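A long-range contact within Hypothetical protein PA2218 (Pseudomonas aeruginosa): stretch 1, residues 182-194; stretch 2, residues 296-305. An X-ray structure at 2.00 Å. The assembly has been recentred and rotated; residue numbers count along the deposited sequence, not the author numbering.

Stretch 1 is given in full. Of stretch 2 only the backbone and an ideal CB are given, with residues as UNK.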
# COMPACT_ATOMS: atom_id res chain seq x y z
N GLY A 182 -2.37 4.26 0.42
CA GLY A 182 -3.35 4.97 1.23
C GLY A 182 -4.37 5.48 0.23
O GLY A 182 -5.57 5.46 0.48
N GLY A 183 -3.89 5.94 -0.93
CA GLY A 183 -4.79 6.43 -1.95
C GLY A 183 -5.61 5.29 -2.54
O GLY A 183 -6.81 5.45 -2.79
N MET A 184 -4.97 4.15 -2.75
CA MET A 184 -5.67 2.98 -3.30
C MET A 184 -6.71 2.44 -2.31
O MET A 184 -7.76 1.96 -2.71
CB MET A 184 -4.66 1.87 -3.65
CG MET A 184 -4.45 1.63 -5.16
SD MET A 184 -3.53 2.91 -6.07
CE MET A 184 -1.83 2.50 -5.60
N ALA A 185 -6.41 2.53 -1.01
CA ALA A 185 -7.34 2.05 0.01
C ALA A 185 -8.63 2.87 -0.02
O ALA A 185 -9.73 2.32 -0.02
CB ALA A 185 -6.70 2.12 1.40
N LEU A 186 -8.50 4.20 -0.05
CA LEU A 186 -9.67 5.07 -0.10
C LEU A 186 -10.44 4.82 -1.38
O LEU A 186 -11.68 4.83 -1.39
CB LEU A 186 -9.24 6.54 -0.03
CG LEU A 186 -8.58 6.96 1.29
CD1 LEU A 186 -7.97 8.35 1.15
CD2 LEU A 186 -9.62 6.94 2.40
N ASN A 187 -9.72 4.58 -2.47
CA ASN A 187 -10.33 4.33 -3.77
C ASN A 187 -11.15 3.04 -3.73
O ASN A 187 -12.26 2.99 -4.25
CB ASN A 187 -9.25 4.20 -4.85
CG ASN A 187 -9.78 4.47 -6.25
OD1 ASN A 187 -9.54 3.69 -7.18
ND2 ASN A 187 -10.51 5.57 -6.41
N ALA A 188 -10.59 2.01 -3.11
CA ALA A 188 -11.26 0.71 -3.00
C ALA A 188 -12.51 0.77 -2.12
O ALA A 188 -13.56 0.23 -2.49
CB ALA A 188 -10.29 -0.33 -2.45
N VAL A 189 -12.40 1.41 -0.96
CA VAL A 189 -13.52 1.50 -0.03
C VAL A 189 -14.73 2.25 -0.58
O VAL A 189 -15.87 1.93 -0.24
CB VAL A 189 -13.07 2.17 1.30
CG1 VAL A 189 -14.26 2.26 2.26
CG2 VAL A 189 -11.93 1.37 1.93
N ALA A 190 -14.49 3.23 -1.44
CA ALA A 190 -15.58 4.00 -2.02
C ALA A 190 -16.60 3.11 -2.74
O ALA A 190 -17.81 3.32 -2.62
CB ALA A 190 -15.03 5.03 -3.00
N VAL A 191 -16.12 2.11 -3.47
CA VAL A 191 -17.04 1.23 -4.20
C VAL A 191 -17.25 -0.15 -3.59
O VAL A 191 -18.25 -0.80 -3.88
CB VAL A 191 -16.63 1.03 -5.68
CG1 VAL A 191 -16.84 2.33 -6.45
CG2 VAL A 191 -15.18 0.56 -5.77
N ASP A 192 -16.31 -0.62 -2.76
CA ASP A 192 -16.46 -1.92 -2.11
C ASP A 192 -17.19 -1.70 -0.78
O ASP A 192 -16.56 -1.42 0.24
CB ASP A 192 -15.09 -2.55 -1.85
CG ASP A 192 -15.20 -4.00 -1.37
OD1 ASP A 192 -16.31 -4.43 -0.97
OD2 ASP A 192 -14.17 -4.70 -1.39
N LYS A 193 -18.51 -1.82 -0.81
CA LYS A 193 -19.34 -1.60 0.37
C LYS A 193 -19.15 -2.59 1.52
O LYS A 193 -19.68 -2.38 2.62
CB LYS A 193 -20.81 -1.56 -0.04
CG LYS A 193 -21.10 -0.57 -1.16
CD LYS A 193 -20.63 0.84 -0.80
CE LYS A 193 -20.94 1.83 -1.92
NZ LYS A 193 -20.43 3.21 -1.65
N ARG A 194 -18.39 -3.66 1.28
CA ARG A 194 -18.13 -4.64 2.33
C ARG A 194 -17.17 -4.09 3.38
O ARG A 194 -17.25 -4.44 4.55
CB ARG A 194 -17.55 -5.91 1.72
CG ARG A 194 -18.44 -6.59 0.69
CD ARG A 194 -17.70 -7.74 0.03
NE ARG A 194 -16.49 -7.27 -0.64
CZ ARG A 194 -15.54 -8.06 -1.12
NH1 ARG A 194 -15.64 -9.38 -1.01
NH2 ARG A 194 -14.46 -7.52 -1.68
N UNK A 296 -7.35 9.09 -12.72
CA UNK A 296 -7.32 9.45 -11.31
C UNK A 296 -8.15 8.55 -10.40
O UNK A 296 -9.14 7.94 -10.82
CB UNK A 296 -7.80 10.89 -11.15
N UNK A 297 -7.72 8.47 -9.15
CA UNK A 297 -8.42 7.70 -8.13
C UNK A 297 -9.10 8.72 -7.23
O UNK A 297 -8.94 9.93 -7.41
CB UNK A 297 -7.48 6.78 -7.35
N UNK A 298 -9.88 8.23 -6.26
CA UNK A 298 -10.59 9.06 -5.29
C UNK A 298 -11.76 9.89 -5.81
O UNK A 298 -12.27 10.76 -5.09
CB UNK A 298 -9.58 10.01 -4.64
N UNK A 299 -12.20 9.63 -7.03
CA UNK A 299 -13.32 10.39 -7.58
C UNK A 299 -14.54 10.31 -6.67
O UNK A 299 -15.23 11.30 -6.43
CB UNK A 299 -13.67 9.88 -8.98
N UNK A 300 -14.80 9.11 -6.16
CA UNK A 300 -15.97 8.86 -5.32
C UNK A 300 -15.67 8.76 -3.83
O UNK A 300 -16.38 8.08 -3.08
CB UNK A 300 -16.65 7.57 -5.78
N UNK A 301 -14.62 9.46 -3.39
CA UNK A 301 -14.22 9.43 -1.99
C UNK A 301 -15.33 9.81 -1.01
O UNK A 301 -15.37 9.30 0.11
CB UNK A 301 -13.03 10.37 -1.79
N UNK A 302 -16.24 10.69 -1.41
CA UNK A 302 -17.32 11.11 -0.53
C UNK A 302 -18.35 10.00 -0.30
O UNK A 302 -19.18 10.09 0.60
CB UNK A 302 -18.01 12.35 -1.11
N UNK A 303 -18.27 8.95 -1.12
CA UNK A 303 -19.20 7.84 -1.00
C UNK A 303 -18.73 6.76 -0.04
O UNK A 303 -19.30 5.67 0.02
CB UNK A 303 -19.44 7.22 -2.38
N UNK A 304 -17.67 7.08 0.70
CA UNK A 304 -17.18 6.18 1.73
C UNK A 304 -18.17 6.42 2.87
O UNK A 304 -18.60 5.49 3.55
CB UNK A 304 -15.72 6.44 2.12
N UNK A 305 -18.56 7.68 3.05
CA UNK A 305 -19.53 8.03 4.10
C UNK A 305 -20.81 7.25 3.78
O UNK A 305 -21.11 7.01 2.61
CB UNK A 305 -19.79 9.54 4.16

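Position 296 has its CA-to-CB bond directed away from the helix of stretch 1, which therefore constrains it little. Its phi of -67° and psi of 152° suit many residues, proline among them, and Pro296 is deposited.

At 297 the bond points toward the helix, near Gly183 and Asn187. Gly183 has no side chain, so an apolar group of some length could lie against the bare backbone there. Ile297 does this: its CD1 lies 3.4 Å from Gly183 O, and an ideal CB on Gly183 would fall 2.9 Å from that same CD1, a clash.

Position 298 has a positive phi, 70°, which favours glycine, asparagine or aspartate. Yet its CB points sideways, and a flexible apolar chain could bend back to the helix between Gly183 and Leu186. Leu298 accepts the unusual backbone: its CD2 reaches Leu186 CB at 3.5 Å and Gly183 O at 3.4 Å. It also opens a type I turn, closed by the backbone hydrogen bond from the N of 301 to Leu298 O.

Position 299 points sideways with nothing of stretch 1 near its CB, so small or polar residues serve; it is Thr299.

At 300 the CB points toward the methyl of Ala190. Many side chains fit if they turn outward beyond CB. In Tyr300 the CB packs 4.1 Å from Ala190 CB, while the ring leads away.

The CB of 301 is beyond reach of stretch 1, and contact requires a longer apolar chain directed at Leu186. Ile301, extended with both chi angles t, brings CD1 to 4.2 Å from Leu186 CD1.

Position 302 points away, leaving room for a long polar chain: Lys302, with chi1 m and the rest of the chain extended, chi2 to chi4 all t.

At 303 the CB points toward stretch 1, with Lys193 NZ and Ala190 O both 4.2 Å from the ideal CB. A polar or acidic residue would suit the amine. Glu303 OE1 stands 4.6 Å from Lys193 NZ, too far for a salt bridge, but water closes the gap: one molecule accepts from Lys193 NZ and donates to Glu303 OE1, and another donates to both Ala190 O and Glu303 OE1.

Position 304 comes close to Ala190, whose small side chain leaves space beside Val189 and Leu186. A branched or long apolar residue suits it. Ile304 places CG1 4.0 Å from Val189 CG1, and its CD1 extends to 3.9 Å from Leu186 CD2.

Position 305 lies out of reach, so stretch 1 sets no preference. Ser305 uses its hydroxyl elsewhere in the structure.

Stretch 2, residues 296-305: PILTYIKEIS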
# COMPACT_ATOMS: atom_id res chain seq x y z
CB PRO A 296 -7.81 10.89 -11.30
CG PRO A 296 -8.71 10.95 -12.49
CD PRO A 296 -7.95 10.17 -13.53
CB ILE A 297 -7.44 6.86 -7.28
CG1 ILE A 297 -6.36 7.76 -6.69
CG2 ILE A 297 -6.84 5.74 -8.14
CD1 ILE A 297 -5.58 7.13 -5.53
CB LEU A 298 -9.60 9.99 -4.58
CG LEU A 298 -8.35 9.34 -3.98
CD1 LEU A 298 -7.55 10.41 -3.22
CD2 LEU A 298 -8.74 8.20 -3.06
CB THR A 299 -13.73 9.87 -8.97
OG1 THR A 299 -12.61 9.95 -9.85
CG2 THR A 299 -14.87 10.72 -9.55
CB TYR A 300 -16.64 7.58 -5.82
CG TYR A 300 -17.02 7.68 -7.29
CD1 TYR A 300 -18.17 8.37 -7.67
CD2 TYR A 300 -16.21 7.15 -8.29
CE1 TYR A 300 -18.51 8.53 -9.01
CE2 TYR A 300 -16.53 7.30 -9.64
CZ TYR A 300 -17.69 7.99 -9.99
OH TYR A 300 -18.03 8.18 -11.31
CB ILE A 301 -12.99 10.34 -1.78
CG1 ILE A 301 -12.45 10.16 -0.36
CG2 ILE A 301 -13.35 11.80 -2.06
CD1 ILE A 301 -11.14 10.86 -0.11
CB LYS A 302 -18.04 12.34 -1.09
CG LYS A 302 -17.20 13.61 -1.06
CD LYS A 302 -17.96 14.77 -1.71
CE LYS A 302 -17.18 16.08 -1.60
NZ LYS A 302 -17.84 17.20 -2.33
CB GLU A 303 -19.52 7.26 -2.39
CG GLU A 303 -20.43 8.22 -3.17
CD GLU A 303 -20.74 7.74 -4.57
OE1 GLU A 303 -20.85 6.52 -4.79
OE2 GLU A 303 -20.89 8.61 -5.46
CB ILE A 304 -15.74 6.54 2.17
CG1 ILE A 304 -14.74 6.05 1.10
CG2 ILE A 304 -15.41 5.90 3.52
CD1 ILE A 304 -13.31 6.53 1.31
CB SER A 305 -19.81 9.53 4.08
OG SER A 305 -20.83 9.88 5.00
O HOH W 1 -18.95 4.67 -4.84
O HOH W 2 -22.19 4.53 -3.33
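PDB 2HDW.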